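Local coordinates for protein beta-xylosidase (Uncultured organism, PDB 4MLG) that probably hydrolyses beta-1,4-xylo-oligosaccharides, releasing xylose from their non-reducing ends, as a family 43 glycoside hydrolase with a beta-propeller fold, at residues 241-246 / 270-275; 263-269 / 318-323. All blocks are in the same frame, centred on the assembly; numbering follows the deposited sequence.

Contact 1 of 2, residues 241-246 / 270-275; sequences GDTHLI and GWTTHH. With CA (calcium ion), chain M; SO4 (sulfate ion), chain N.
His-244 turns an edge of its imidazole onto the face of the Trp-271 indole, an edge-to-face pair with planes at 67° and the centroids of imidazole and five-membered ring 4.7 Å apart. His-244 NE2 hangs 3.6 Å over the indole, nearer its border than its middle. Gly-241 O lies over the same face, and Gly-241 C comes within 3.5 Å of Trp-271 CH2; the indole reaches this loop with its CG anti to the backbone N (chi1 -164°). A serine in place of Trp-271 would probably leave the His-244 ring free to turn and uncover the turn at Gly-241 and Asp-242, whose carboxylate is salt-bridged to Arg-220. The second ring contact is CH-pi: Ile-246 CG2 sits 3.7 Å from the centroid of the His-275 ring, almost on its normal. Polar contact goes through water. One water donates to Gly-241 O (2.7 Å) and to Trp-271 O (2.8 Å); another lies between His-244 O and Thr-273 OG1. His-274 points away from 241-246: its NE2 binds the calcium ion at 2.8 Å, as does Asp-85, while ND1 makes a weak hydrogen bond to a sulfate, probably from the crystallisation liquor. Two inter-strand propeller loops thus meet beside the calcium site: 241-246 runs from strand 233-239 to the first residue of 246-251, 270-275 from 258-265 toward 276-280, with Leu-265 packed on Ile-246 and Thr-273.

Contact 2 of 2, residues 263-269 / 318-323; sequences VILTPVV and PIKGTA
Ile-264 and Ile-319 meet through peptide groups, the flat units of this contact, since no aromatic ring takes part. Ile-319 N donates to Ile-264 O at 2.6 Å. Two residues on, Thr-266 N gives its proton to Ile-319 O at 3.2 Å. Ile-319 is thus bonded to the residues before and after Leu-265, the pattern of a single parallel bridge, and the two segments run only 22° apart. Leu-265 CA adds a CA-H...O contact to the same Ile-319 O. The Pro-318 ring sits at one end of the pairing, its CB 3.6 Å from Val-263 O.

Among the side chains, Leu-265 CD1 touches Ile-319 CG2 at 4.0 Å, a branch-to-branch apolar contact that continues onto strand 283-290, where Leu-286 packs on Ile-319. Thr-266 places OG1 between its backbone N and carbonyl carbon (chi1 59°), which aims the hydroxyl at Gly-321 N; the modelled bond is too short to be trusted in length. A side chain at Gly-321 would run into the carbonyl oxygens of Thr-266 and Pro-267, and Val-268 CG1 lies 3.7 Å from Gly-321 CA. Further along, Val-269 CG2 meets Thr-322 CG2 at 3.6 Å, while the Thr-322 hydroxyl bonds to Asp-290. Ala-323 CB rests against Pro-267 O.

Ile-264 and Leu-265 together face Ile-246, forming a classic beta bulge where strand 258-265 turns its corner. The C-terminal tail of the beta-propeller pairs in parallel with the chain as it leaves the sheet of strand 258-265 for that of strands 276-280 and 283-290.

Overall arrangement
Contacts 1 and 2 lie on the same side of the chain's centre, about 12 and 17 Å from it between centres, and about 9 Å from each other. They are joined through the bulge of strand 258-265, where the backbone of Ile-246 probably bonds to Ile-264 and Leu-265, and through Leu-265 packing on Thr-273. Contact 1, the deeper of the two, brings loops together by aromatic rings and bridging waters, with a calcium ligand facing the other way. Contact 2 lies farther out, with several exposed residues in the tail, and relies on direct backbone bonds, one threonine hydroxyl and aliphatic side chains. The segments alternate along the chain, 263-269 running straight into 270-275.

Contact 1 of 2, residues 241-246 / 270-275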
# COMPACT_ATOMS: atom_id res chain seq x y z
N GLY A 241 -25.04 4.10 -3.35
CA GLY A 241 -24.91 2.89 -2.56
C GLY A 241 -26.16 2.38 -1.88
O GLY A 241 -27.02 1.76 -2.51
N ASP A 242 -26.27 2.64 -0.58
CA ASP A 242 -27.35 2.08 0.24
C ASP A 242 -28.71 2.71 -0.01
O ASP A 242 -29.71 2.30 0.59
CB ASP A 242 -26.99 2.14 1.72
CG ASP A 242 -26.73 3.56 2.20
OD1 ASP A 242 -26.37 4.41 1.36
OD2 ASP A 242 -26.89 3.81 3.41
N THR A 243 -28.77 3.70 -0.90
CA THR A 243 -30.04 4.26 -1.33
C THR A 243 -30.31 3.90 -2.78
O THR A 243 -31.35 4.26 -3.34
CB THR A 243 -30.12 5.78 -1.12
OG1 THR A 243 -28.94 6.40 -1.65
CG2 THR A 243 -30.24 6.11 0.36
N HIS A 244 -29.36 3.19 -3.39
CA HIS A 244 -29.52 2.59 -4.71
C HIS A 244 -29.85 3.60 -5.81
O HIS A 244 -30.64 3.31 -6.71
CB HIS A 244 -30.60 1.50 -4.67
CG HIS A 244 -30.48 0.58 -3.49
ND1 HIS A 244 -30.89 0.93 -2.22
CD2 HIS A 244 -29.99 -0.68 -3.38
CE1 HIS A 244 -30.67 -0.07 -1.39
NE2 HIS A 244 -30.12 -1.06 -2.07
N LEU A 245 -29.24 4.78 -5.75
CA LEU A 245 -29.51 5.83 -6.73
C LEU A 245 -28.29 6.14 -7.58
O LEU A 245 -27.15 6.02 -7.12
CB LEU A 245 -29.97 7.11 -6.04
CG LEU A 245 -31.14 7.04 -5.07
CD1 LEU A 245 -31.28 8.35 -4.31
CD2 LEU A 245 -32.42 6.72 -5.81
N ILE A 246 -28.53 6.56 -8.82
CA ILE A 246 -27.49 7.15 -9.64
C ILE A 246 -27.80 8.64 -9.79
O ILE A 246 -28.65 9.03 -10.60
CB ILE A 246 -27.39 6.49 -11.03
CG1 ILE A 246 -26.96 5.03 -10.89
CG2 ILE A 246 -26.39 7.23 -11.91
CD1 ILE A 246 -25.53 4.86 -10.41
N GLY A 270 -31.37 -5.52 -7.45
CA GLY A 270 -30.02 -5.73 -6.99
C GLY A 270 -29.59 -4.57 -6.11
O GLY A 270 -30.08 -3.46 -6.25
N TRP A 271 -28.67 -4.84 -5.19
CA TRP A 271 -28.23 -3.83 -4.23
C TRP A 271 -27.37 -2.76 -4.90
O TRP A 271 -27.44 -1.59 -4.55
CB TRP A 271 -27.44 -4.49 -3.10
CG TRP A 271 -27.27 -3.62 -1.89
CD1 TRP A 271 -28.03 -3.64 -0.75
CD2 TRP A 271 -26.28 -2.61 -1.68
NE1 TRP A 271 -27.58 -2.70 0.14
CE2 TRP A 271 -26.50 -2.05 -0.41
CE3 TRP A 271 -25.22 -2.11 -2.46
CZ2 TRP A 271 -25.71 -1.03 0.11
CZ3 TRP A 271 -24.44 -1.10 -1.94
CH2 TRP A 271 -24.69 -0.57 -0.67
N THR A 272 -26.57 -3.17 -5.88
CA THR A 272 -25.64 -2.26 -6.52
C THR A 272 -26.21 -1.63 -7.79
O THR A 272 -27.00 -2.24 -8.50
CB THR A 272 -24.32 -2.97 -6.88
OG1 THR A 272 -24.56 -3.93 -7.91
CG2 THR A 272 -23.75 -3.67 -5.66
N THR A 273 -25.79 -0.40 -8.05
CA THR A 273 -26.11 0.27 -9.31
C THR A 273 -24.86 0.99 -9.83
O THR A 273 -24.22 1.75 -9.11
CB THR A 273 -27.32 1.22 -9.18
OG1 THR A 273 -27.57 1.86 -10.44
CG2 THR A 273 -27.08 2.29 -8.11
N HIS A 274 -24.51 0.72 -11.08
CA HIS A 274 -23.29 1.27 -11.67
C HIS A 274 -23.58 1.66 -13.11
O HIS A 274 -24.43 1.05 -13.76
CB HIS A 274 -22.17 0.23 -11.62
CG HIS A 274 -20.80 0.83 -11.57
ND1 HIS A 274 -20.00 0.77 -10.45
CD2 HIS A 274 -20.08 1.49 -12.51
CE1 HIS A 274 -18.85 1.37 -10.70
NE2 HIS A 274 -18.88 1.82 -11.94
N HIS A 275 -22.86 2.65 -13.62
CA HIS A 275 -23.22 3.22 -14.91
C HIS A 275 -22.07 3.85 -15.69
O HIS A 275 -20.92 3.88 -15.23
CB HIS A 275 -24.27 4.31 -14.70
CG HIS A 275 -23.70 5.57 -14.13
ND1 HIS A 275 -23.16 5.63 -12.86
CD2 HIS A 275 -23.54 6.80 -14.66
CE1 HIS A 275 -22.72 6.85 -12.63
NE2 HIS A 275 -22.94 7.58 -13.71
CA CA M . -17.27 3.26 -13.71
S SO4 N . -18.25 -2.33 -7.42
O1 SO4 N . -18.36 -3.46 -8.33
O2 SO4 N . -18.89 -1.16 -8.00
O3 SO4 N . -18.89 -2.66 -6.15
O4 SO4 N . -16.83 -2.04 -7.19
O HOH W 1 -26.07 0.79 -4.87
O HOH W 2 -30.17 3.01 -9.23

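Contact 2 of 2, residues 263-269 / 318-323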
# COMPACT_ATOMS: atom_id res chain seq x y z
N VAL A 263 -31.65 13.03 -9.79
CA VAL A 263 -31.47 11.59 -9.90
C VAL A 263 -31.57 11.13 -11.35
O VAL A 263 -32.52 11.47 -12.05
CB VAL A 263 -32.54 10.84 -9.07
CG1 VAL A 263 -32.41 9.33 -9.25
CG2 VAL A 263 -32.43 11.22 -7.60
N ILE A 264 -30.58 10.38 -11.81
CA ILE A 264 -30.60 9.83 -13.16
C ILE A 264 -31.33 8.49 -13.17
O ILE A 264 -32.16 8.23 -14.05
CB ILE A 264 -29.18 9.62 -13.72
CG1 ILE A 264 -28.40 10.94 -13.72
CG2 ILE A 264 -29.24 9.05 -15.13
CD1 ILE A 264 -27.04 10.83 -14.36
N LEU A 265 -31.03 7.65 -12.18
CA LEU A 265 -31.59 6.30 -12.13
C LEU A 265 -32.15 5.95 -10.75
O LEU A 265 -31.45 6.01 -9.74
CB LEU A 265 -30.54 5.27 -12.54
CG LEU A 265 -31.03 3.84 -12.74
CD1 LEU A 265 -31.99 3.78 -13.92
CD2 LEU A 265 -29.86 2.89 -12.96
N THR A 266 -33.43 5.58 -10.72
CA THR A 266 -34.08 5.09 -9.51
C THR A 266 -33.57 3.68 -9.20
O THR A 266 -32.97 3.05 -10.08
CB THR A 266 -35.61 5.08 -9.69
OG1 THR A 266 -35.96 4.24 -10.80
CG2 THR A 266 -36.13 6.49 -9.94
N PRO A 267 -33.79 3.18 -7.97
CA PRO A 267 -33.31 1.84 -7.59
C PRO A 267 -33.64 0.73 -8.59
O PRO A 267 -34.72 0.72 -9.18
CB PRO A 267 -34.03 1.58 -6.27
CG PRO A 267 -34.14 2.92 -5.66
CD PRO A 267 -34.37 3.88 -6.81
N VAL A 268 -32.69 -0.18 -8.78
CA VAL A 268 -32.86 -1.30 -9.71
C VAL A 268 -32.86 -2.62 -8.95
O VAL A 268 -32.58 -2.66 -7.76
CB VAL A 268 -31.74 -1.33 -10.76
CG1 VAL A 268 -31.73 -0.04 -11.57
CG2 VAL A 268 -30.40 -1.57 -10.10
N VAL A 269 -33.17 -3.70 -9.66
CA VAL A 269 -33.11 -5.03 -9.06
C VAL A 269 -31.66 -5.37 -8.74
O VAL A 269 -30.82 -5.50 -9.63
CB VAL A 269 -33.70 -6.11 -9.99
CG1 VAL A 269 -33.42 -7.50 -9.44
CG2 VAL A 269 -35.20 -5.89 -10.16
N PRO A 318 -35.06 11.87 -15.54
CA PRO A 318 -34.87 10.70 -14.68
C PRO A 318 -35.31 9.40 -15.36
O PRO A 318 -36.34 9.38 -16.03
CB PRO A 318 -35.75 11.00 -13.46
CG PRO A 318 -36.73 12.02 -13.94
CD PRO A 318 -36.00 12.84 -14.94
N ILE A 319 -34.53 8.34 -15.18
CA ILE A 319 -34.85 7.04 -15.76
C ILE A 319 -35.29 6.06 -14.68
O ILE A 319 -34.66 5.97 -13.62
CB ILE A 319 -33.66 6.46 -16.55
CG1 ILE A 319 -33.27 7.40 -17.70
CG2 ILE A 319 -33.99 5.08 -17.09
CD1 ILE A 319 -32.13 6.88 -18.54
N LYS A 320 -36.37 5.33 -14.94
CA LYS A 320 -36.92 4.40 -13.97
C LYS A 320 -36.07 3.13 -13.85
O LYS A 320 -35.81 2.45 -14.84
CB LYS A 320 -38.36 4.04 -14.34
CG LYS A 320 -39.13 3.31 -13.25
CD LYS A 320 -39.36 4.20 -12.03
CE LYS A 320 -40.40 3.62 -11.09
NZ LYS A 320 -40.03 2.27 -10.59
N GLY A 321 -35.64 2.83 -12.63
CA GLY A 321 -34.96 1.58 -12.36
C GLY A 321 -35.98 0.46 -12.31
O GLY A 321 -37.18 0.72 -12.15
N THR A 322 -35.52 -0.78 -12.44
CA THR A 322 -36.43 -1.93 -12.50
C THR A 322 -37.26 -2.07 -11.23
O THR A 322 -38.46 -2.30 -11.29
CB THR A 322 -35.66 -3.24 -12.76
OG1 THR A 322 -34.75 -3.06 -13.85
CG2 THR A 322 -36.64 -4.36 -13.10
N ALA A 323 -36.61 -1.93 -10.08
CA ALA A 323 -37.29 -2.03 -8.80
C ALA A 323 -38.19 -0.82 -8.55
O ALA A 323 -39.41 -0.91 -8.70
CB ALA A 323 -36.29 -2.18 -7.67